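Local coordinates for proline dehydrogenase (Bradyrhizobium japonicum USDA 110, PDB 3HAZ), which probably oxidises proline to glutamate in two steps, using an FAD-dependent proline dehydrogenase and an NAD-dependent aldehyde dehydrogenase carried on one chain, at residues A[337-342]-A[391-396]; A[414-419]-A[439-444]. One frame throughout, in Å; residues are numbered along the deposited sequence.

Interaction 1. Residues A[337-342]-A[391-396]; sequences KLMVRL and FPQFAT. With FAD (flavin-adenine dinucleotide), chain C.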
loop_
_atom_site.group_PDB
_atom_site.type_symbol
_atom_site.label_atom_id
_atom_site.label_comp_id
_atom_site.label_asym_id
_atom_site.label_seq_id
_atom_site.Cartn_x
_atom_site.Cartn_y
_atom_site.Cartn_z
ATOM N N LYS A 337 20.786 46.065 41.396
ATOM C CA LYS A 337 19.478 45.468 41.186
ATOM C C LYS A 337 19.159 45.602 39.707
ATOM O O LYS A 337 19.405 46.654 39.108
ATOM C CB LYS A 337 18.414 46.207 41.995
ATOM C CG LYS A 337 18.423 45.923 43.485
ATOM C CD LYS A 337 17.130 46.426 44.115
ATOM C CE LYS A 337 16.909 45.823 45.488
ATOM N NZ LYS A 337 15.523 46.065 45.973
ATOM N N LEU A 338 18.622 44.540 39.117
ATOM C CA LEU A 338 18.279 44.549 37.703
ATOM C C LEU A 338 16.826 44.169 37.494
ATOM O O LEU A 338 16.255 43.393 38.261
ATOM C CB LEU A 338 19.171 43.577 36.921
ATOM C CG LEU A 338 20.687 43.762 37.031
ATOM C CD1 LEU A 338 21.419 42.627 36.321
ATOM C CD2 LEU A 338 21.108 45.114 36.478
ATOM N N MET A 339 16.229 44.734 36.455
ATOM C CA MET A 339 14.915 44.314 36.007
ATOM C C MET A 339 15.118 43.471 34.750
ATOM O O MET A 339 15.718 43.923 33.770
ATOM C CB MET A 339 14.019 45.533 35.767
ATOM C CG MET A 339 13.771 46.357 37.044
ATOM S SD MET A 339 12.993 47.975 36.803
ATOM C CE MET A 339 11.266 47.505 36.592
ATOM N N VAL A 340 14.649 42.231 34.804
ATOM C CA VAL A 340 14.964 41.250 33.777
ATOM C C VAL A 340 13.699 40.718 33.119
ATOM O O VAL A 340 12.846 40.132 33.780
ATOM C CB VAL A 340 15.748 40.081 34.381
ATOM C CG1 VAL A 340 16.093 39.066 33.310
ATOM C CG2 VAL A 340 16.999 40.603 35.076
ATOM N N ARG A 341 13.584 40.935 31.815
ATOM C CA ARG A 341 12.416 40.501 31.063
ATOM C C ARG A 341 12.588 39.102 30.499
ATOM O O ARG A 341 13.533 38.832 29.756
ATOM C CB ARG A 341 12.124 41.462 29.909
ATOM C CG ARG A 341 10.864 41.081 29.138
ATOM C CD ARG A 341 10.846 41.706 27.755
ATOM N NE ARG A 341 10.823 43.160 27.818
ATOM C CZ ARG A 341 11.439 43.939 26.939
ATOM N NH1 ARG A 341 12.129 43.399 25.941
ATOM N NH2 ARG A 341 11.373 45.250 27.064
ATOM N N LEU A 342 11.667 38.213 30.849
ATOM C CA LEU A 342 11.667 36.868 30.289
ATOM C C LEU A 342 10.629 36.786 29.178
ATOM O O LEU A 342 9.458 37.104 29.385
ATOM C CB LEU A 342 11.369 35.825 31.365
ATOM C CG LEU A 342 11.535 34.369 30.939
ATOM C CD1 LEU A 342 13.020 34.038 30.702
ATOM C CD2 LEU A 342 10.914 33.431 31.976
ATOM N N PHE A 391 14.396 41.769 39.583
ATOM C CA PHE A 391 12.965 42.011 39.443
ATOM C C PHE A 391 12.518 41.439 38.097
ATOM O O PHE A 391 12.774 42.035 37.050
ATOM C CB PHE A 391 12.670 43.514 39.524
ATOM C CG PHE A 391 11.206 43.861 39.398
ATOM C CD1 PHE A 391 10.400 43.959 40.532
ATOM C CD2 PHE A 391 10.644 44.121 38.149
ATOM C CE1 PHE A 391 9.053 44.290 40.422
ATOM C CE2 PHE A 391 9.290 44.451 38.026
ATOM C CZ PHE A 391 8.493 44.534 39.164
ATOM N N PRO A 392 11.869 40.263 38.120
ATOM C CA PRO A 392 11.476 39.581 36.882
ATOM C C PRO A 392 10.271 40.241 36.226
ATOM O O PRO A 392 9.376 40.731 36.915
ATOM C CB PRO A 392 11.103 38.164 37.350
ATOM C CG PRO A 392 11.593 38.055 38.771
ATOM C CD PRO A 392 11.562 39.458 39.313
ATOM N N GLN A 393 10.271 40.252 34.899
ATOM C CA GLN A 393 9.178 40.799 34.110
ATOM C C GLN A 393 8.803 39.748 33.076
ATOM O O GLN A 393 9.578 39.454 32.170
ATOM C CB GLN A 393 9.617 42.079 33.401
ATOM C CG GLN A 393 10.315 43.097 34.307
ATOM C CD GLN A 393 11.080 44.148 33.516
ATOM O OE1 GLN A 393 12.086 43.848 32.872
ATOM N NE2 GLN A 393 10.601 45.381 33.557
ATOM N N PHE A 394 7.620 39.171 33.218
ATOM C CA PHE A 394 7.227 38.063 32.363
ATOM C C PHE A 394 6.353 38.582 31.238
ATOM O O PHE A 394 5.176 38.862 31.433
ATOM C CB PHE A 394 6.517 36.986 33.187
ATOM C CG PHE A 394 7.332 36.498 34.355
ATOM C CD1 PHE A 394 8.425 35.665 34.155
ATOM C CD2 PHE A 394 7.028 36.896 35.648
ATOM C CE1 PHE A 394 9.192 35.229 35.224
ATOM C CE2 PHE A 394 7.787 36.460 36.721
ATOM C CZ PHE A 394 8.871 35.623 36.509
ATOM N N ALA A 395 6.958 38.746 30.069
ATOM C CA ALA A 395 6.247 39.211 28.894
ATOM C C ALA A 395 5.655 38.015 28.163
ATOM O O ALA A 395 6.386 37.164 27.659
ATOM C CB ALA A 395 7.194 39.991 27.978
ATOM N N THR A 396 4.330 37.948 28.119
ATOM C CA THR A 396 3.634 36.856 27.454
ATOM C C THR A 396 2.166 37.210 27.325
ATOM O O THR A 396 1.613 37.907 28.176
ATOM C CB THR A 396 3.764 35.534 28.247
ATOM O OG1 THR A 396 2.924 34.534 27.657
ATOM C CG2 THR A 396 3.347 35.739 29.698
HETATM P PA FAD C . 2.714 31.770 22.779
HETATM O O1A FAD C . 1.583 31.528 21.626
HETATM O O2A FAD C . 2.435 31.025 24.006
HETATM O O5B FAD C . 4.153 31.279 22.204
HETATM C C5B FAD C . 4.568 31.776 20.965
HETATM C C4B FAD C . 6.050 31.444 20.744
HETATM O O4B FAD C . 6.588 30.073 21.159
HETATM C C3B FAD C . 6.940 32.054 19.843
HETATM O O3B FAD C . 6.946 33.467 19.744
HETATM C C2B FAD C . 8.219 31.273 20.007
HETATM O O2B FAD C . 9.245 31.872 20.776
HETATM C C1B FAD C . 7.797 29.917 20.447
HETATM N N9A FAD C . 7.569 28.908 19.428
HETATM C C8A FAD C . 6.604 28.896 18.425
HETATM N N7A FAD C . 6.739 27.722 17.735
HETATM C C5A FAD C . 7.801 26.998 18.326
HETATM C C6A FAD C . 8.414 25.660 18.013
HETATM N N6A FAD C . 7.911 24.853 16.908
HETATM N N1A FAD C . 9.410 25.201 18.739
HETATM C C2A FAD C . 9.908 25.954 19.820
HETATM N N3A FAD C . 9.321 27.240 20.118
HETATM C C4A FAD C . 8.281 27.717 19.361
HETATM N N1 FAD C . 11.274 38.317 21.915
HETATM C C2 FAD C . 12.617 38.378 21.627
HETATM O O2 FAD C . 13.198 37.376 20.881
HETATM N N3 FAD C . 13.390 39.506 22.063
HETATM C C4 FAD C . 12.798 40.517 22.767
HETATM O O4 FAD C . 13.567 41.584 23.250
HETATM C C4X FAD C . 11.396 40.453 23.074
HETATM N N5 FAD C . 10.735 41.547 23.851
HETATM C C5X FAD C . 9.350 41.469 24.139
HETATM C C6 FAD C . 8.701 42.550 24.895
HETATM C C7 FAD C . 7.320 42.467 25.186
HETATM C C7M FAD C . 6.656 43.601 25.949
HETATM C C8 FAD C . 6.530 41.296 24.737
HETATM C C8M FAD C . 5.025 41.182 25.034
HETATM C C9 FAD C . 7.154 40.265 24.014
HETATM C C9A FAD C . 8.592 40.348 23.700
HETATM N N10 FAD C . 9.249 39.278 22.945
HETATM C C10 FAD C . 10.661 39.366 22.655
HETATM C "C1'" FAD C . 8.550 37.996 22.608
HETATM C "C2'" FAD C . 7.855 37.938 21.224
HETATM O "O2'" FAD C . 7.715 39.250 20.691
HETATM C "C3'" FAD C . 6.513 37.201 21.367
HETATM O "O3'" FAD C . 5.543 38.067 21.944
HETATM C "C4'" FAD C . 6.620 35.901 22.243
HETATM O "O4'" FAD C . 7.667 35.035 21.972
HETATM C "C5'" FAD C . 5.263 35.154 22.340
HETATM O "O5'" FAD C . 5.160 34.344 23.501
HETATM P P FAD C . 3.650 34.123 24.151
HETATM O O1P FAD C . 3.779 33.260 25.572
HETATM O O2P FAD C . 3.004 35.426 24.351
HETATM O O3P FAD C . 2.756 33.378 23.006
HETATM O O HOH W 1 14.368 45.493 32.063
#
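Strands 338-342 and 391-395 run parallel, their axes approaching to 4.6 Å at 24° to each other, and five backbone hydrogen bonds join them, from Phe391 N to Leu338 O at one end to Ala395 N to Leu342 O at the other. Successive side chains alternate between two faces. On one, Leu342 crosses Phe394 obliquely, its CD2 methyl meeting the ring at the edge, 4.0 Å from Phe394 CD1; helix 369-384 lies against both, and apolar chains suit this face. On the other, Met339 runs alongside Phe391 and bends at chi3 (79°), which brings its CE to 3.8 Å from Phe391 CD2 and also close to the amide of Gln393. One water donates to both Met339 O (2.7 Å) and Gln393 OE1 (2.9 Å), while Gln393 NE2 turns to Glu416 and Asn276, so an amide, donor and acceptor at once, suits this buried spot. Arg341 leaves with CG anti to the backbone N (chi1 -177°) and bends at chi3, placing FAD C6 over one face of its guanidinium and its NH1 3.1 Å from FAD N5. Asp280 pairs with NH1 and Ser237 with NH2, fixing the group's rotation. A leucine here, lacking the guanidinium, would give up these polar ties and would probably leave the flavin ring less firmly placed. Ala395 is small enough for its CB to sit 3.6 Å from FAD C8 of the flavin ring, and at the phosphates Thr396 OG1 donates to FAD O1P at 2.6 Å. Adjacent parallel strands that hold the cofactor at their C-terminal ends fit the TIM-barrel fold of the proline dehydrogenase domain.

Interaction 2. Residues A[414-419]-A[439-444]; sequences GFEFQR and AYRTYA. With FAD (flavin-adenine dinucleotide), chain C.
Three N-H groups grip Glu416 OE2: Arg441 NE, Gln418 NE2 and, from the next strand, Gln393 NE2. Glu416 OE2 lies almost in the guanidinium plane, 2.8 Å from Arg441 NE, and receives it on its syn lone pair in an almost straight bond (172°). Gln418 NE2 reaches the same Glu416 OE2 at 2.8 Å on its anti lone pair, so the two do not compete. Arg441 NH2 adds a more tilted bond to Glu416 OE1 at 3.1 Å, completing a side-on salt bridge whose two planes stand 44° apart. So many donors would probably keep this buried carboxylate ionised. The far nitrogen of Arg441, NH1, goes to Arg233 O and Ser193 OG; an arginine alone offers enough N-H groups for all of these.

Strands 416-419 and 440-444 are adjacent and parallel, the two strands of a beta-alpha-beta unit of the TIM barrel with helix 425-434 between them. Four backbone hydrogen bonds join them, from Phe417 N to Ala439 O through to Tyr443 N to Arg419 O. Gln418 sets its amide at the edge of the Tyr443 ring, and both turn their polar ends to Arg341, Gln418 OE1 to its NE and Tyr443 OH to its NH2. The same tyrosine meets the flavin, its CD2 3.3 Å from FAD C7M. On the opposite face, Arg419, with CG in the crowded position between N and carbonyl carbon (chi1 72°), extends beside Thr442: the CG2 methyl of Thr442 lies over one guanidinium face, toward its rim, and Arg419 NE makes a weak bond to Thr442 OG1 at 3.1 Å, while its NH2 goes to Met423 O. At the N-terminal end a water bridges the two segments, donating to Phe415 O and accepting from Ala439 N, 3.0 Å from each.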
loop_
_atom_site.group_PDB
_atom_site.type_symbol
_atom_site.label_atom_id
_atom_site.label_comp_id
_atom_site.label_asym_id
_atom_site.label_seq_id
_atom_site.Cartn_x
_atom_site.Cartn_y
_atom_site.Cartn_z
ATOM N N GLY A 414 7.196 41.879 43.781
ATOM C CA GLY A 414 8.578 41.755 43.353
ATOM C C GLY A 414 8.749 41.266 41.929
ATOM O O GLY A 414 9.851 40.901 41.526
ATOM N N PHE A 415 7.656 41.252 41.172
ATOM C CA PHE A 415 7.706 40.934 39.746
ATOM C C PHE A 415 6.533 41.605 39.024
ATOM O O PHE A 415 5.625 42.148 39.662
ATOM C CB PHE A 415 7.692 39.413 39.518
ATOM C CG PHE A 415 6.365 38.763 39.818
ATOM C CD1 PHE A 415 5.464 38.491 38.801
ATOM C CD2 PHE A 415 6.018 38.427 41.121
ATOM C CE1 PHE A 415 4.243 37.894 39.073
ATOM C CE2 PHE A 415 4.798 37.836 41.402
ATOM C CZ PHE A 415 3.909 37.568 40.378
ATOM N N GLU A 416 6.564 41.587 37.697
ATOM C CA GLU A 416 5.442 42.086 36.912
ATOM C C GLU A 416 5.239 41.189 35.700
ATOM O O GLU A 416 6.096 40.359 35.373
ATOM C CB GLU A 416 5.694 43.535 36.455
ATOM C CG GLU A 416 6.751 43.640 35.344
ATOM C CD GLU A 416 7.110 45.070 34.966
ATOM O OE1 GLU A 416 6.786 45.998 35.736
ATOM O OE2 GLU A 416 7.738 45.260 33.898
ATOM N N PHE A 417 4.090 41.344 35.051
ATOM C CA PHE A 417 3.887 40.781 33.730
ATOM C C PHE A 417 4.039 41.913 32.712
ATOM O O PHE A 417 3.991 43.090 33.073
ATOM C CB PHE A 417 2.501 40.136 33.615
ATOM C CG PHE A 417 2.346 38.890 34.442
ATOM C CD1 PHE A 417 1.698 38.934 35.669
ATOM C CD2 PHE A 417 2.865 37.683 34.001
ATOM C CE1 PHE A 417 1.564 37.788 36.441
ATOM C CE2 PHE A 417 2.737 36.531 34.766
ATOM C CZ PHE A 417 2.085 36.584 35.988
ATOM N N GLN A 418 4.214 41.562 31.445
ATOM C CA GLN A 418 4.242 42.568 30.384
ATOM C C GLN A 418 3.444 42.128 29.168
ATOM O O GLN A 418 3.208 40.935 28.953
ATOM C CB GLN A 418 5.668 42.887 29.949
ATOM C CG GLN A 418 6.598 43.291 31.057
ATOM C CD GLN A 418 7.938 43.741 30.529
ATOM O OE1 GLN A 418 8.345 43.344 29.432
ATOM N NE2 GLN A 418 8.635 44.582 31.301
ATOM N N ARG A 419 3.041 43.108 28.370
ATOM C CA ARG A 419 2.297 42.848 27.156
ATOM C C ARG A 419 2.515 43.982 26.168
ATOM O O ARG A 419 2.934 45.078 26.543
ATOM C CB ARG A 419 0.809 42.739 27.468
ATOM C CG ARG A 419 0.157 44.078 27.824
ATOM C CD ARG A 419 -1.355 43.944 27.893
ATOM N NE ARG A 419 -2.020 45.237 27.959
ATOM C CZ ARG A 419 -2.664 45.802 26.942
ATOM N NH1 ARG A 419 -3.231 46.986 27.105
ATOM N NH2 ARG A 419 -2.738 45.186 25.764
ATOM N N ALA A 439 0.796 43.433 38.982
ATOM C CA ALA A 439 1.247 44.512 38.126
ATOM C C ALA A 439 1.547 43.995 36.723
ATOM O O ALA A 439 2.111 42.915 36.558
ATOM C CB ALA A 439 2.483 45.177 38.720
ATOM N N TYR A 440 1.151 44.766 35.718
ATOM C CA TYR A 440 1.579 44.505 34.352
ATOM C C TYR A 440 1.910 45.792 33.604
ATOM O O TYR A 440 1.232 46.811 33.745
ATOM C CB TYR A 440 0.565 43.658 33.585
ATOM C CG TYR A 440 -0.789 44.285 33.345
ATOM C CD1 TYR A 440 -1.823 44.136 34.267
ATOM C CD2 TYR A 440 -1.047 44.991 32.174
ATOM C CE1 TYR A 440 -3.074 44.693 34.040
ATOM C CE2 TYR A 440 -2.287 45.546 31.934
ATOM C CZ TYR A 440 -3.298 45.396 32.869
ATOM O OH TYR A 440 -4.530 45.955 32.619
ATOM N N ARG A 441 2.982 45.727 32.826
ATOM C CA ARG A 441 3.466 46.846 32.043
ATOM C C ARG A 441 2.968 46.703 30.610
ATOM O O ARG A 441 3.025 45.620 30.028
ATOM C CB ARG A 441 4.999 46.849 32.057
ATOM C CG ARG A 441 5.645 48.005 31.302
ATOM C CD ARG A 441 7.158 47.965 31.474
ATOM N NE ARG A 441 7.520 47.830 32.880
ATOM C CZ ARG A 441 7.848 48.852 33.664
ATOM N NH1 ARG A 441 7.870 50.087 33.175
ATOM N NH2 ARG A 441 8.151 48.642 34.940
ATOM N N THR A 442 2.471 47.796 30.044
ATOM C CA THR A 442 2.016 47.791 28.661
ATOM C C THR A 442 2.968 48.625 27.813
ATOM O O THR A 442 3.235 49.789 28.122
ATOM C CB THR A 442 0.565 48.312 28.550
ATOM O OG1 THR A 442 -0.291 47.478 29.337
ATOM C CG2 THR A 442 0.078 48.288 27.110
ATOM N N TYR A 443 3.513 48.013 26.767
ATOM C CA TYR A 443 4.409 48.723 25.865
ATOM C C TYR A 443 3.671 49.130 24.606
ATOM O O TYR A 443 2.852 48.370 24.074
ATOM C CB TYR A 443 5.590 47.848 25.441
ATOM C CG TYR A 443 6.669 47.616 26.470
ATOM C CD1 TYR A 443 7.838 48.366 26.461
ATOM C CD2 TYR A 443 6.547 46.598 27.412
ATOM C CE1 TYR A 443 8.850 48.129 27.385
ATOM C CE2 TYR A 443 7.555 46.347 28.334
ATOM C CZ TYR A 443 8.698 47.117 28.320
ATOM O OH TYR A 443 9.691 46.871 29.242
ATOM N N ALA A 444 3.991 50.322 24.121
ATOM C CA ALA A 444 3.486 50.797 22.841
ATOM C C ALA A 444 4.626 50.858 21.833
ATOM O O ALA A 444 5.728 51.318 22.156
ATOM C CB ALA A 444 2.835 52.182 23.007
HETATM P PA FAD C . 2.714 31.770 22.779
HETATM O O1A FAD C . 1.583 31.528 21.626
HETATM O O2A FAD C . 2.435 31.025 24.006
HETATM O O5B FAD C . 4.153 31.279 22.204
HETATM C C5B FAD C . 4.568 31.776 20.965
HETATM C C4B FAD C . 6.050 31.444 20.744
HETATM O O4B FAD C . 6.588 30.073 21.159
HETATM C C3B FAD C . 6.940 32.054 19.843
HETATM O O3B FAD C . 6.946 33.467 19.744
HETATM C C2B FAD C . 8.219 31.273 20.007
HETATM O O2B FAD C . 9.245 31.872 20.776
HETATM C C1B FAD C . 7.797 29.917 20.447
HETATM N N9A FAD C . 7.569 28.908 19.428
HETATM C C8A FAD C . 6.604 28.896 18.425
HETATM N N7A FAD C . 6.739 27.722 17.735
HETATM C C5A FAD C . 7.801 26.998 18.326
HETATM C C6A FAD C . 8.414 25.660 18.013
HETATM N N6A FAD C . 7.911 24.853 16.908
HETATM N N1A FAD C . 9.410 25.201 18.739
HETATM C C2A FAD C . 9.908 25.954 19.820
HETATM N N3A FAD C . 9.321 27.240 20.118
HETATM C C4A FAD C . 8.281 27.717 19.361
HETATM N N1 FAD C . 11.274 38.317 21.915
HETATM C C2 FAD C . 12.617 38.378 21.627
HETATM O O2 FAD C . 13.198 37.376 20.881
HETATM N N3 FAD C . 13.390 39.506 22.063
HETATM C C4 FAD C . 12.798 40.517 22.767
HETATM O O4 FAD C . 13.567 41.584 23.250
HETATM C C4X FAD C . 11.396 40.453 23.074
HETATM N N5 FAD C . 10.735 41.547 23.851
HETATM C C5X FAD C . 9.350 41.469 24.139
HETATM C C6 FAD C . 8.701 42.550 24.895
HETATM C C7 FAD C . 7.320 42.467 25.186
HETATM C C7M FAD C . 6.656 43.601 25.949
HETATM C C8 FAD C . 6.530 41.296 24.737
HETATM C C8M FAD C . 5.025 41.182 25.034
HETATM C C9 FAD C . 7.154 40.265 24.014
HETATM C C9A FAD C . 8.592 40.348 23.700
HETATM N N10 FAD C . 9.249 39.278 22.945
HETATM C C10 FAD C . 10.661 39.366 22.655
HETATM C "C1'" FAD C . 8.550 37.996 22.608
HETATM C "C2'" FAD C . 7.855 37.938 21.224
HETATM O "O2'" FAD C . 7.715 39.250 20.691
HETATM C "C3'" FAD C . 6.513 37.201 21.367
HETATM O "O3'" FAD C . 5.543 38.067 21.944
HETATM C "C4'" FAD C . 6.620 35.901 22.243
HETATM O "O4'" FAD C . 7.667 35.035 21.972
HETATM C "C5'" FAD C . 5.263 35.154 22.340
HETATM O "O5'" FAD C . 5.160 34.344 23.501
HETATM P P FAD C . 3.650 34.123 24.151
HETATM O O1P FAD C . 3.779 33.260 25.572
HETATM O O2P FAD C . 3.004 35.426 24.351
HETATM O O3P FAD C . 2.756 33.378 23.006
HETATM O O HOH W 2 2.771 41.766 40.426
#

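How the interactions relate
Interactions 1 and 2 are two strand pairs of one barrel, their centres about 9 Å apart, and strands 390-395 and 416-420 are themselves neighbours, so the four run side by side. Phe394 O probably accepts a hydrogen bond from Gln418 N, 2.9 Å away. Both contacts are buried; each has a partly exposed margin, Phe391 in interaction 1, Ala439 and Tyr440 in interaction 2. Their chemistry differs: 337-342 with 391-396 mixes apolar packing with a water-bound amide, whereas 414-419 with 439-444 relies on a buried salt bridge. Interaction 1 reaches FAD from the flavin ring to the phosphate, interaction 2 chiefly at the methyl edge of the ring.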